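Local coordinates for protein 3-oxosteroid 1-dehydrogenase (Sterolibacterium denitrificans, PDB 7P18) that probably uses FAD to introduce a C1-C2 double bond into 3-oxosteroids, passing the electrons on to an acceptor, at residues R150-G155 / R204-G209. Numbering follows the deposited sequence.
Sequences RMAYTG and RKRGLG
Met151 and Arg206 each set CG anti to the carbonyl carbon (chi1 -63° and -47°), and both chains then bend at chi2 and chi3, bringing the Met151 methyl CE over the guanidinium. The two side chains cross at about a right angle in this Rossmann-fold flavoprotein of the FAD-dependent oxidoreductase 2 family, where the loop between strands 131-138 and 157-158 packs against Arg206, at the end of strand 205-206 just before helix 208-222. Strand 205-206 belongs to a small antiparallel sheet, paired with strand 131-138. Met151 CE lies over one face of the guanidinium, shifted toward its rim, 3.5 Å from Arg206 NH2 and 3.6 Å from Arg206 CZ. The methyl of Ala152 comes instead to the edge of the group, close to its plane, with CB 3.6 Å from Arg206 NH2. The direct contact is therefore van der Waals packing of two methyls round a flat cation. The polar edge of Arg206 is held from outside the two segments: Arg206 NH1 donates to Asp203 O and Arg206 NH2 to Asn210 OD1, while Asn210 ND2 also binds Arg150 O, a further tie between loop and helix. The side chain of Ala152 is about 9 Å from the flavin-adenine dinucleotide, beyond direct contact with the cofactor. One water bridges the segments, donating to Ala152 O at 2.8 Å and accepting a weak hydrogen bond from Arg206 NH2 at 2.9 Å.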
ATOM      1  N   ARG A 150      13.454  -1.588  -7.946  1.00 25.58           N
ATOM      2  CA  ARG A 150      12.108  -1.927  -8.486  1.00 25.60           C
ATOM      3  C   ARG A 150      11.427  -0.623  -8.879  1.00 28.05           C
ATOM      4  O   ARG A 150      11.277   0.248  -7.990  1.00 27.56           O
ATOM      5  CB  ARG A 150      11.255  -2.728  -7.496  1.00 25.63           C
ATOM      6  CG  ARG A 150       9.926  -3.182  -8.089  1.00 24.57           C
ATOM      7  CD  ARG A 150       9.266  -4.276  -7.269  1.00 25.78           C
ATOM      8  NE  ARG A 150      10.112  -5.463  -7.192  1.00 26.28           N
ATOM      9  CZ  ARG A 150      10.180  -6.397  -8.154  1.00 28.81           C
ATOM     10  NH1 ARG A 150       9.462  -6.251  -9.261  1.00 26.80           N
ATOM     11  NH2 ARG A 150      10.989  -7.436  -8.033  1.00 26.79           N
ATOM     12  N   MET A 151      11.080  -0.424 -10.156  1.00 27.12           N
ATOM     13  CA  MET A 151      10.713   0.928 -10.645  1.00 28.03           C
ATOM     14  C   MET A 151       9.227   1.182 -10.427  1.00 26.73           C
ATOM     15  O   MET A 151       8.403   0.240 -10.498  1.00 28.98           O
ATOM     16  CB  MET A 151      11.088   1.130 -12.114  1.00 32.84           C
ATOM     17  CG  MET A 151      12.578   1.037 -12.351  1.00 29.78           C
ATOM     18  SD  MET A 151      13.613   2.273 -11.531  1.00 33.64           S
ATOM     19  CE  MET A 151      12.864   3.778 -12.123  1.00 36.62           C
ATOM     20  N   ALA A 152       8.905   2.435 -10.157  1.00 26.31           N
ATOM     21  CA  ALA A 152       7.534   2.942  -9.964  1.00 29.42           C
ATOM     22  C   ALA A 152       6.682   2.544 -11.173  1.00 31.59           C
ATOM     23  O   ALA A 152       7.169   2.615 -12.325  1.00 28.39           O
ATOM     24  CB  ALA A 152       7.550   4.443  -9.754  1.00 27.87           C
ATOM     25  N   TYR A 153       5.445   2.146 -10.912  1.00 32.17           N
ATOM     26  CA  TYR A 153       4.385   1.972 -11.937  1.00 34.85           C
ATOM     27  C   TYR A 153       4.165   3.323 -12.647  1.00 40.56           C
ATOM     28  O   TYR A 153       4.136   4.381 -11.987  1.00 36.95           O
ATOM     29  CB  TYR A 153       3.119   1.428 -11.286  1.00 36.30           C
ATOM     30  CG  TYR A 153       3.213   0.081 -10.602  1.00 37.50           C
ATOM     31  CD1 TYR A 153       3.997  -0.963 -11.087  1.00 38.95           C
ATOM     32  CD2 TYR A 153       2.435  -0.178  -9.481  1.00 35.36           C
ATOM     33  CE1 TYR A 153       4.018  -2.210 -10.471  1.00 33.12           C
ATOM     34  CE2 TYR A 153       2.443  -1.417  -8.863  1.00 33.51           C
ATOM     35  CZ  TYR A 153       3.238  -2.440  -9.355  1.00 33.93           C
ATOM     36  OH  TYR A 153       3.198  -3.665  -8.723  1.00 33.66           O
ATOM     37  N   THR A 154       4.072   3.332 -13.977  1.00 41.52           N
ATOM     38  CA  THR A 154       4.212   4.580 -14.787  1.00 43.38           C
ATOM     39  C   THR A 154       3.014   5.492 -14.500  1.00 43.02           C
ATOM     40  O   THR A 154       3.154   6.720 -14.659  1.00 49.91           O
ATOM     41  CB  THR A 154       4.375   4.280 -16.290  1.00 48.44           C
ATOM     42  OG1 THR A 154       3.171   3.643 -16.701  1.00 51.19           O
ATOM     43  CG2 THR A 154       5.566   3.407 -16.615  1.00 52.68           C
ATOM     44  N   GLY A 155       1.912   4.925 -14.016  1.00 38.67           N
ATOM     45  CA  GLY A 155       0.716   5.649 -13.562  1.00 42.35           C
ATOM     46  C   GLY A 155       0.982   6.575 -12.391  1.00 43.77           C
ATOM     47  O   GLY A 155       0.166   7.458 -12.182  1.00 41.61           O
ATOM     48  N   ARG A 204      15.314  11.030 -12.881  1.00 35.16           N
ATOM     49  CA  ARG A 204      16.393  10.931 -11.877  1.00 35.28           C
ATOM     50  C   ARG A 204      15.821  11.144 -10.457  1.00 31.91           C
ATOM     51  O   ARG A 204      16.373  10.581  -9.478  1.00 36.76           O
ATOM     52  CB  ARG A 204      17.416  12.025 -12.187  1.00 38.96           C
ATOM     53  CG  ARG A 204      18.575  12.073 -11.211  1.00 39.95           C
ATOM     54  CD  ARG A 204      19.726  12.860 -11.789  1.00 44.83           C
ATOM     55  NE  ARG A 204      19.409  14.264 -11.853  1.00 45.32           N
ATOM     56  CZ  ARG A 204      19.722  15.149 -10.920  1.00 45.85           C
ATOM     57  NH1 ARG A 204      20.358  14.782  -9.822  1.00 43.69           N
ATOM     58  NH2 ARG A 204      19.386  16.413 -11.092  1.00 47.08           N
ATOM     59  N   LYS A 205      14.862  12.048 -10.357  1.00 34.33           N
ATOM     60  CA  LYS A 205      14.105  12.314  -9.112  1.00 37.41           C
ATOM     61  C   LYS A 205      13.050  11.223  -8.978  1.00 33.20           C
ATOM     62  O   LYS A 205      12.260  10.993  -9.943  1.00 33.81           O
ATOM     63  CB  LYS A 205      13.448  13.694  -9.112  1.00 37.70           C
ATOM     64  CG  LYS A 205      14.405  14.871  -9.236  1.00 40.92           C
ATOM     65  CD  LYS A 205      15.399  14.912  -8.138  1.00 45.51           C
ATOM     66  CE  LYS A 205      16.339  16.080  -8.271  1.00 53.58           C
ATOM     67  NZ  LYS A 205      16.974  16.383  -6.970  1.00 57.03           N
ATOM     68  N   ARG A 206      13.030  10.585  -7.817  1.00 31.60           N
ATOM     69  CA  ARG A 206      12.013   9.563  -7.480  1.00 29.03           C
ATOM     70  C   ARG A 206      11.083  10.132  -6.401  1.00 29.10           C
ATOM     71  O   ARG A 206      11.528  10.890  -5.533  1.00 29.44           O
ATOM     72  CB  ARG A 206      12.732   8.276  -7.057  1.00 26.82           C
ATOM     73  CG  ARG A 206      13.867   7.802  -7.958  1.00 27.98           C
ATOM     74  CD  ARG A 206      13.497   7.697  -9.425  1.00 29.33           C
ATOM     75  NE  ARG A 206      12.346   6.861  -9.691  1.00 31.62           N
ATOM     76  CZ  ARG A 206      11.583   6.903 -10.787  1.00 35.86           C
ATOM     77  NH1 ARG A 206      11.824   7.758 -11.768  1.00 33.50           N
ATOM     78  NH2 ARG A 206      10.558   6.079 -10.902  1.00 34.49           N
ATOM     79  N   GLY A 207       9.818   9.749  -6.474  1.00 27.99           N
ATOM     80  CA  GLY A 207       8.757  10.130  -5.532  1.00 25.12           C
ATOM     81  C   GLY A 207       8.099   8.925  -4.899  1.00 26.86           C
ATOM     82  O   GLY A 207       8.357   7.777  -5.338  1.00 24.41           O
ATOM     83  N   LEU A 208       7.286   9.178  -3.882  1.00 24.82           N
ATOM     84  CA  LEU A 208       6.377   8.176  -3.281  1.00 23.02           C
ATOM     85  C   LEU A 208       7.210   6.989  -2.813  1.00 21.66           C
ATOM     86  O   LEU A 208       8.287   7.228  -2.263  1.00 21.26           O
ATOM     87  CB  LEU A 208       5.326   7.792  -4.319  1.00 25.14           C
ATOM     88  CG  LEU A 208       4.565   8.966  -4.923  1.00 27.80           C
ATOM     89  CD1 LEU A 208       3.566   8.458  -5.962  1.00 33.10           C
ATOM     90  CD2 LEU A 208       3.854   9.803  -3.869  1.00 27.29           C
ATOM     91  N   GLY A 209       6.732   5.757  -3.002  1.00 22.74           N
ATOM     92  CA  GLY A 209       7.443   4.558  -2.519  1.00 21.75           C
ATOM     93  C   GLY A 209       8.773   4.403  -3.202  1.00 21.90           C
ATOM     94  O   GLY A 209       9.669   3.760  -2.660  1.00 24.20           O
TER
HETATM   95  O   HOH W   1       9.294   4.338 -12.827  1.00 32.59           O